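Local coordinates for beta subunit of photoactivated adenylyl cyclase (Beggiatoa sp. PS, PDB 5M27) that makes cyclic AMP from ATP under the control of light, joining a blue-light-sensing BLUF domain to a class III adenylyl cyclase catalytic domain, at the interface of chains A and B. Sequence-based numbering; all coordinates share one arbitrary frame. Chains: chain A/B, Beta subunit of photoactivated adenylyl cyclase.

Contact 1: the interface of chains A and B. Residues chain A 9, 11, 80, 116, 119-120, 123; chain B 118-119, 122-123.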
loop_
_atom_site.group_PDB
_atom_site.type_symbol
_atom_site.label_atom_id
_atom_site.label_comp_id
_atom_site.label_asym_id
_atom_site.label_seq_id
_atom_site.Cartn_x
_atom_site.Cartn_y
_atom_site.Cartn_z
ATOM N N VAL A 9 -19.836 2.630 14.256
ATOM C CA VAL A 9 -20.280 2.782 12.874
ATOM C C VAL A 9 -19.540 1.752 12.032
ATOM O O VAL A 9 -18.306 1.674 12.091
ATOM C CB VAL A 9 -20.013 4.200 12.322
ATOM C CG1 VAL A 9 -20.580 4.330 10.935
ATOM C CG2 VAL A 9 -20.595 5.267 13.229
ATOM N N ILE A 11 -19.611 -0.497 7.992
ATOM C CA ILE A 11 -20.168 -0.783 6.679
ATOM C C ILE A 11 -19.963 -2.262 6.375
ATOM O O ILE A 11 -19.156 -2.955 7.007
ATOM C CB ILE A 11 -19.545 0.080 5.565
ATOM C CG1 ILE A 11 -18.033 -0.166 5.504
ATOM C CG2 ILE A 11 -19.865 1.564 5.795
ATOM C CD1 ILE A 11 -17.325 0.648 4.462
ATOM N N LEU A 80 -15.836 1.251 10.951
ATOM C CA LEU A 80 -15.153 2.470 10.535
ATOM C C LEU A 80 -14.791 3.380 11.693
ATOM O O LEU A 80 -13.788 4.103 11.620
ATOM C CB LEU A 80 -16.029 3.271 9.576
ATOM C CG LEU A 80 -16.289 2.728 8.180
ATOM C CD1 LEU A 80 -17.341 3.614 7.532
ATOM C CD2 LEU A 80 -15.015 2.725 7.362
ATOM N N LEU A 116 -22.446 9.781 -1.088
ATOM C CA LEU A 116 -22.311 8.632 -0.197
ATOM C C LEU A 116 -21.955 7.378 -0.980
ATOM O O LEU A 116 -21.037 6.631 -0.611
ATOM C CB LEU A 116 -23.608 8.416 0.591
ATOM C CG LEU A 116 -23.553 7.321 1.664
ATOM C CD1 LEU A 116 -22.401 7.579 2.656
ATOM C CD2 LEU A 116 -24.874 7.173 2.399
ATOM N N ILE A 119 -18.233 7.677 -2.717
ATOM C CA ILE A 119 -17.101 7.667 -1.798
ATOM C C ILE A 119 -16.997 6.317 -1.103
ATOM O O ILE A 119 -15.893 5.819 -0.861
ATOM C CB ILE A 119 -17.215 8.824 -0.788
ATOM C CG1 ILE A 119 -17.284 10.156 -1.528
ATOM C CG2 ILE A 119 -16.016 8.846 0.182
ATOM C CD1 ILE A 119 -17.566 11.321 -0.628
ATOM N N THR A 120 -18.138 5.697 -0.785
ATOM C CA THR A 120 -18.086 4.417 -0.097
ATOM C C THR A 120 -17.552 3.336 -1.022
ATOM O O THR A 120 -16.683 2.553 -0.629
ATOM C CB THR A 120 -19.456 4.017 0.452
ATOM O OG1 THR A 120 -19.982 5.066 1.271
ATOM C CG2 THR A 120 -19.294 2.793 1.332
ATOM N N HIS A 123 -13.971 3.957 -1.183
ATOM C CA HIS A 123 -13.400 3.465 0.068
ATOM C C HIS A 123 -13.166 1.955 0.022
ATOM O O HIS A 123 -12.111 1.469 0.446
ATOM C CB HIS A 123 -14.347 3.831 1.215
ATOM C CG HIS A 123 -13.789 3.626 2.592
ATOM N ND1 HIS A 123 -13.669 2.384 3.174
ATOM C CD2 HIS A 123 -13.395 4.520 3.530
ATOM C CE1 HIS A 123 -13.197 2.521 4.402
ATOM N NE2 HIS A 123 -13.017 3.809 4.642
ATOM N N THR B 118 -18.297 10.473 8.120
ATOM C CA THR B 118 -17.521 9.363 8.662
ATOM C C THR B 118 -16.759 8.634 7.563
ATOM O O THR B 118 -15.569 8.335 7.702
ATOM C CB THR B 118 -18.435 8.371 9.393
ATOM O OG1 THR B 118 -18.839 8.897 10.671
ATOM C CG2 THR B 118 -17.701 7.043 9.594
ATOM N N ILE B 119 -17.439 8.311 6.471
ATOM C CA ILE B 119 -16.795 7.508 5.443
ATOM C C ILE B 119 -15.753 8.338 4.699
ATOM O O ILE B 119 -14.677 7.836 4.345
ATOM C CB ILE B 119 -17.872 6.901 4.520
ATOM C CG1 ILE B 119 -17.277 5.843 3.599
ATOM C CG2 ILE B 119 -18.639 7.985 3.755
ATOM C CD1 ILE B 119 -16.795 4.662 4.315
ATOM N N SER B 122 -12.691 8.693 6.751
ATOM C CA SER B 122 -11.972 7.422 6.701
ATOM C C SER B 122 -11.256 7.258 5.363
ATOM O O SER B 122 -10.095 6.825 5.312
ATOM C CB SER B 122 -12.937 6.264 6.946
ATOM O OG SER B 122 -12.235 5.031 7.069
ATOM N N HIS B 123 -11.953 7.591 4.270
ATOM C CA HIS B 123 -11.372 7.580 2.932
ATOM C C HIS B 123 -10.108 8.419 2.866
ATOM O O HIS B 123 -9.120 8.029 2.227
ATOM C CB HIS B 123 -12.409 8.109 1.937
ATOM C CG HIS B 123 -12.048 7.906 0.498
ATOM N ND1 HIS B 123 -11.099 8.673 -0.148
ATOM C CD2 HIS B 123 -12.537 7.048 -0.431
ATOM C CE1 HIS B 123 -11.016 8.293 -1.412
ATOM N NE2 HIS B 123 -11.878 7.306 -1.609
HETATM O O HOH W 1 -12.022 4.769 9.580
#

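Contact 2: the interface of chains A and B. Residues chain A 111-112, 115, 119; chain B 9, 11, 44, 51, 53, 116.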
loop_
_atom_site.group_PDB
_atom_site.type_symbol
_atom_site.label_atom_id
_atom_site.label_comp_id
_atom_site.label_asym_id
_atom_site.label_seq_id
_atom_site.Cartn_x
_atom_site.Cartn_y
_atom_site.Cartn_z
ATOM N N PRO A 111 -28.079 14.611 -4.312
ATOM C CA PRO A 111 -26.650 14.955 -4.177
ATOM C C PRO A 111 -25.952 14.192 -3.065
ATOM O O PRO A 111 -24.890 13.597 -3.285
ATOM C CB PRO A 111 -26.672 16.471 -3.898
ATOM C CG PRO A 111 -27.921 16.954 -4.522
ATOM C CD PRO A 111 -28.915 15.820 -4.446
ATOM N N ILE A 112 -26.519 14.196 -1.861
ATOM C CA ILE A 112 -25.859 13.511 -0.757
ATOM C C ILE A 112 -25.839 12.005 -1.006
ATOM O O ILE A 112 -24.846 11.321 -0.718
ATOM C CB ILE A 112 -26.530 13.880 0.580
ATOM C CG1 ILE A 112 -25.745 13.302 1.729
ATOM C CG2 ILE A 112 -27.939 13.389 0.681
ATOM C CD1 ILE A 112 -24.491 13.984 1.894
ATOM N N LEU A 115 -22.997 11.179 -3.506
ATOM C CA LEU A 115 -21.684 11.272 -2.868
ATOM C C LEU A 115 -21.447 10.112 -1.910
ATOM O O LEU A 115 -20.359 9.521 -1.889
ATOM C CB LEU A 115 -21.553 12.612 -2.142
ATOM C CG LEU A 115 -21.602 13.824 -3.080
ATOM C CD1 LEU A 115 -21.662 15.108 -2.287
ATOM C CD2 LEU A 115 -20.382 13.841 -4.014
ATOM N N ILE A 119 -18.233 7.677 -2.717
ATOM C CA ILE A 119 -17.101 7.667 -1.798
ATOM C C ILE A 119 -16.997 6.317 -1.103
ATOM O O ILE A 119 -15.893 5.819 -0.861
ATOM C CB ILE A 119 -17.215 8.824 -0.788
ATOM C CG1 ILE A 119 -17.284 10.156 -1.528
ATOM C CG2 ILE A 119 -16.016 8.846 0.182
ATOM C CD1 ILE A 119 -17.566 11.321 -0.628
ATOM N N VAL B 9 -16.600 13.722 -10.235
ATOM C CA VAL B 9 -16.789 13.973 -8.807
ATOM C C VAL B 9 -15.421 13.995 -8.129
ATOM O O VAL B 9 -14.573 13.127 -8.384
ATOM C CB VAL B 9 -17.726 12.942 -8.140
ATOM C CG1 VAL B 9 -17.219 11.541 -8.347
ATOM C CG2 VAL B 9 -17.845 13.211 -6.654
ATOM N N ILE B 11 -13.261 15.298 -4.255
ATOM C CA ILE B 11 -13.286 15.882 -2.921
ATOM C C ILE B 11 -12.011 16.686 -2.723
ATOM O O ILE B 11 -10.994 16.459 -3.386
ATOM C CB ILE B 11 -13.448 14.824 -1.807
ATOM C CG1 ILE B 11 -12.279 13.827 -1.822
ATOM C CG2 ILE B 11 -14.787 14.103 -1.988
ATOM C CD1 ILE B 11 -12.377 12.752 -0.741
ATOM N N LEU B 44 -21.033 20.691 -2.371
ATOM C CA LEU B 44 -21.386 20.575 -0.962
ATOM C C LEU B 44 -20.164 20.895 -0.124
ATOM O O LEU B 44 -19.024 20.765 -0.586
ATOM C CB LEU B 44 -21.874 19.171 -0.578
ATOM C CG LEU B 44 -22.914 18.347 -1.339
ATOM C CD1 LEU B 44 -23.596 17.355 -0.402
ATOM C CD2 LEU B 44 -23.936 19.228 -1.898
ATOM N N PHE B 51 -17.054 18.814 -1.622
ATOM C CA PHE B 51 -17.477 17.737 -2.503
ATOM C C PHE B 51 -18.091 18.398 -3.725
ATOM O O PHE B 51 -19.048 19.160 -3.582
ATOM C CB PHE B 51 -18.531 16.831 -1.854
ATOM C CG PHE B 51 -18.188 16.321 -0.482
ATOM C CD1 PHE B 51 -18.156 17.173 0.625
ATOM C CD2 PHE B 51 -17.974 14.964 -0.288
ATOM C CE1 PHE B 51 -17.873 16.679 1.894
ATOM C CE2 PHE B 51 -17.701 14.467 0.965
ATOM C CZ PHE B 51 -17.643 15.329 2.062
ATOM N N ILE B 53 -19.559 17.696 -7.863
ATOM C CA ILE B 53 -19.897 16.903 -9.039
ATOM C C ILE B 53 -20.077 17.862 -10.212
ATOM O O ILE B 53 -20.845 18.823 -10.114
ATOM C CB ILE B 53 -21.179 16.084 -8.813
ATOM C CG1 ILE B 53 -21.049 15.212 -7.564
ATOM C CG2 ILE B 53 -21.556 15.279 -10.078
ATOM C CD1 ILE B 53 -22.356 14.608 -7.086
ATOM N N LEU B 116 -21.785 10.268 5.668
ATOM C CA LEU B 116 -20.927 10.881 4.660
ATOM C C LEU B 116 -19.645 11.427 5.288
ATOM O O LEU B 116 -18.539 11.215 4.772
ATOM C CB LEU B 116 -21.676 11.992 3.926
ATOM C CG LEU B 116 -20.759 12.633 2.880
ATOM C CD1 LEU B 116 -20.590 11.713 1.691
ATOM C CD2 LEU B 116 -21.240 13.986 2.440
#

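Contact 1: the interface of chains A and B
B:Ile119 and B:Ser122 meet A:Leu80 and A:His123 in the two-fold interface of the deposited dimer, where helix 110-128 of each chain packs on the other chain. Helix 110-128 of chain B lies against its counterpart and against strands 6-14 and 77-82 of chain A, which belong to its BLUF sensor. The contact joins the two copies in a pairing that is probably the working form, since class III cyclases act as dimers.

B:Ile119 is the main apolar anchor. Its CG1 is anti to the backbone N (chi1 -169°), which carries CD1 away from its own helix and into chain A. B:Ile119 CD1 sits over one face of the A:His123 ring, offset toward the rim, at 3.7 Å from the ring centroid. B:Ile119 CD1 also presses on A:Leu80 CD1 at 3.4 Å, a tight fit. B:Ile119 CG2 meets A:Leu116 CD1 at 3.9 Å, the two side chains crossing at about a right angle. A:Thr120 OG1 meets B:Ile119 CG1, again with the side chains at about a right angle. A:Thr120 OG1 donates a hydrogen bond to A:Leu116 O at 2.7 Å, within its own helix, and so can border an apolar group. B:Thr118 turns its methyl CG2 to A:Leu80 CD1 at 4.0 Å.

The polar part lies at the ring edge. B:Ser122 OG approaches A:His123 NE2 in the ring plane at 2.8 Å. This hydrogen bond is nearly straight (172° at H), but its direction is not decided. It fixes the ring edge while B:Ile119 covers a face, which should limit turning of the imidazole. B:Ser122 OG also reaches a water at a short 2.5 Å. That water lies 2.8 Å from A:Leu80 O and links the serine to strand 77-82. B:His123 packs its ring against A:Ile119 CG2 and the helix backbone of chain A.

Contact 2: the interface of chains A and B
A:Leu115 is the apolar centre, pushed from helix 110-128 into a pocket lined by strands 5-14, 40-46 and 49-55 of chain B. Its CG is anti to the carbonyl carbon (chi1 -64°), which points the forked end at the sheet. One branch, A:Leu115 CD1, touches B:Leu44 CD1 at 3.5 Å. A:Leu115 CD1 also rests on B:Phe51 CB at 3.6 Å. The other branch, A:Leu115 CD2, lies 3.7 Å from B:Val9 CG2 and packs equally against B:Ile53 CD1. An alanine here would probably leave a gap between B:Leu44, B:Phe51, B:Val9 and B:Ile53, and let these side chains shift.

One helical turn on, A:Ile119 CD1 meets the B:Phe51 ring at its edge, in plane, 3.5 Å from B:Phe51 CE2. B:Leu116 CD2 of the same chain covers a face of that ring, so the phenyl is held at both edge and face. B:Leu116 CD1 also reaches A:Ile119 CD1. On the other flank, A:Ile112 CD1 reaches B:Leu116 CD2 at 3.3 Å, tighter than usual, the side chains crossing at a slant.

Farther out, A:Pro111 borders B:Leu44. The carbonyl B:Leu44 O lies in plane at the B:Phe51 edge, but no polar atoms pair across the patch. This apolar seam joins the helix of one chain to the sensor sheet of the other and is likely to stabilise the pairing of the two chains.

Contact 1 and contact 2 are neighbouring patches of one two-fold interface, with the centres of their C-alpha atoms about 12 Å apart. Helix 110-128 of both chains enters each. A:Ile119 belongs to both: it turns CG2 toward contact 1 and CD1 toward contact 2. In contact 1 the helix of chain B leans on the sheet of chain A; in contact 2 the helix of chain A leans on the sheet of chain B. Each helix thus touches the partner helix and the partner sheet. A light-driven change in one sensor might be felt by the other through this route, though the structure alone does not show it.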